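Local coordinates for cytoplasmic export protein 1 (Saccharomyces cerevisiae, PDB 3VWA) that takes part in nuclear tRNA export, binding tRNA and possibly collecting it from export receptors at the nuclear pore to hand aminoacylated tRNA to the translation machinery, at residues L396-L401 / D432-T437. Residues are numbered along the deposited sequence; the frame is centred on the assembly and turned at random.
Sequences LRLQTL and DVEIRT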
# COMPACT_ATOMS: atom_id res chain seq x y z
N LEU A 396 -13.16 13.62 21.55
CA LEU A 396 -12.11 14.05 20.61
C LEU A 396 -10.91 14.62 21.40
O LEU A 396 -9.75 14.32 21.10
CB LEU A 396 -12.59 15.06 19.58
CG LEU A 396 -12.16 14.90 18.11
CD1 LEU A 396 -11.90 16.22 17.42
CD2 LEU A 396 -10.98 13.96 17.91
N ARG A 397 -11.20 15.44 22.42
CA ARG A 397 -10.11 15.97 23.28
C ARG A 397 -9.31 14.87 23.94
O ARG A 397 -8.08 14.88 23.84
CB ARG A 397 -10.64 16.90 24.36
CG ARG A 397 -11.53 17.97 23.81
CD ARG A 397 -11.62 19.14 24.78
NE ARG A 397 -12.16 18.82 26.11
CZ ARG A 397 -13.46 18.78 26.40
NH1 ARG A 397 -14.39 18.97 25.45
NH2 ARG A 397 -13.87 18.53 27.63
N LEU A 398 -9.98 13.91 24.58
CA LEU A 398 -9.28 12.76 25.17
C LEU A 398 -8.45 12.01 24.12
O LEU A 398 -7.28 11.78 24.31
CB LEU A 398 -10.23 11.77 25.85
CG LEU A 398 -9.59 10.57 26.60
CD1 LEU A 398 -8.71 11.02 27.74
CD2 LEU A 398 -10.67 9.57 27.10
N GLN A 399 -9.04 11.64 23.00
CA GLN A 399 -8.22 10.91 22.04
C GLN A 399 -7.06 11.72 21.52
O GLN A 399 -5.99 11.15 21.29
CB GLN A 399 -9.01 10.32 20.87
CG GLN A 399 -10.00 9.25 21.30
CD GLN A 399 -9.34 8.11 22.06
OE1 GLN A 399 -9.53 8.00 23.24
NE2 GLN A 399 -8.56 7.26 21.38
N THR A 400 -7.25 13.03 21.28
CA THR A 400 -6.12 13.83 20.83
C THR A 400 -5.05 13.69 21.93
O THR A 400 -3.91 13.40 21.66
CB THR A 400 -6.50 15.31 20.61
OG1 THR A 400 -7.63 15.43 19.73
CG2 THR A 400 -5.35 16.08 20.02
N LEU A 401 -5.46 13.87 23.18
CA LEU A 401 -4.56 13.80 24.29
C LEU A 401 -3.73 12.53 24.31
O LEU A 401 -2.50 12.60 24.36
CB LEU A 401 -5.29 14.04 25.60
CG LEU A 401 -4.50 13.84 26.91
CD1 LEU A 401 -3.27 14.77 27.04
CD2 LEU A 401 -5.50 14.09 28.02
N ASP A 432 -13.79 17.39 31.93
CA ASP A 432 -13.85 15.93 31.99
C ASP A 432 -12.74 15.31 32.89
O ASP A 432 -11.55 15.61 32.75
CB ASP A 432 -13.80 15.38 30.55
CG ASP A 432 -14.10 13.90 30.49
OD1 ASP A 432 -15.24 13.53 30.16
OD2 ASP A 432 -13.18 13.09 30.72
N VAL A 433 -13.16 14.44 33.82
CA VAL A 433 -12.25 13.80 34.77
C VAL A 433 -11.27 12.88 34.05
O VAL A 433 -10.08 12.75 34.43
CB VAL A 433 -13.01 13.04 35.90
CG1 VAL A 433 -13.80 11.86 35.33
CG2 VAL A 433 -12.05 12.55 36.99
N GLU A 434 -11.76 12.25 32.99
CA GLU A 434 -10.94 11.33 32.23
C GLU A 434 -9.70 12.07 31.58
O GLU A 434 -8.57 11.58 31.63
CB GLU A 434 -11.83 10.55 31.27
CG GLU A 434 -11.23 9.27 30.70
CD GLU A 434 -10.94 8.21 31.76
OE1 GLU A 434 -11.61 8.21 32.83
OE2 GLU A 434 -10.05 7.37 31.53
N ILE A 435 -9.94 13.27 31.10
CA ILE A 435 -8.94 14.10 30.47
C ILE A 435 -7.97 14.59 31.51
O ILE A 435 -6.77 14.58 31.26
CB ILE A 435 -9.58 15.29 29.70
CG1 ILE A 435 -10.36 14.76 28.49
CG2 ILE A 435 -8.50 16.29 29.22
CD1 ILE A 435 -11.10 15.84 27.68
N ARG A 436 -8.49 15.02 32.67
CA ARG A 436 -7.61 15.35 33.82
C ARG A 436 -6.68 14.23 34.26
O ARG A 436 -5.48 14.49 34.50
CB ARG A 436 -8.37 15.96 35.01
CG ARG A 436 -9.22 17.20 34.56
CD ARG A 436 -9.61 18.13 35.68
NE ARG A 436 -10.29 17.41 36.78
CZ ARG A 436 -11.58 17.07 36.82
NH1 ARG A 436 -12.03 16.44 37.91
NH2 ARG A 436 -12.41 17.35 35.80
N THR A 437 -7.23 13.02 34.37
CA THR A 437 -6.50 11.80 34.76
C THR A 437 -5.38 11.54 33.73
O THR A 437 -4.19 11.39 34.10
CB THR A 437 -7.48 10.59 34.88
OG1 THR A 437 -8.55 10.93 35.79
CG2 THR A 437 -6.79 9.30 35.41
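Neighbouring helices of the HEAT-repeat part of the chain, 394-407 in HEAT 1 and 433-446 beyond it, run side by side here; the axes of 396-401 and 433-437 come within 9.6 Å and lie 13° apart, both running the same way. Arg-397 starts toward the second helix and crosses Ile-435 at about a right angle. Its chain, bent at chi3 (-60°), folds round the methyl CD1 of Ile-435, so that CB at its root and NE of the guanidinium both lie 3.5 Å from that atom. A long side chain with a charged tip suits this place, since the guanidinium also forms a salt bridge with Asp-430 and donates to the carbonyl of Asp-391. Leu-398 has CG anti to its backbone N (chi1 -176°), which together with chi2 puts CD2 3.7 Å from Glu-434 CG and CD1 3.9 Å from Glu-434 O. Glu-434 OE1 turns instead to a salt bridge with Lys-475. One turn on from Arg-397, Leu-401 CD2 meets Ile-435 O at 3.5 Å and Ile-435 CG2 at 3.9 Å. Ile-435 supplies the largest buried share; its beta-branching sends one arm to Arg-397 and Leu-398, the other to Leu-401. Asp-432 N-caps this second helix, OD2 accepting from Ile-435 N at 3.3 Å through its anti lone pair. No hydrogen bond joins the two segments, so van der Waals contact, mostly apolar, carries the join, while Arg-397 and Glu-434 find their salt-bridge partners outside it.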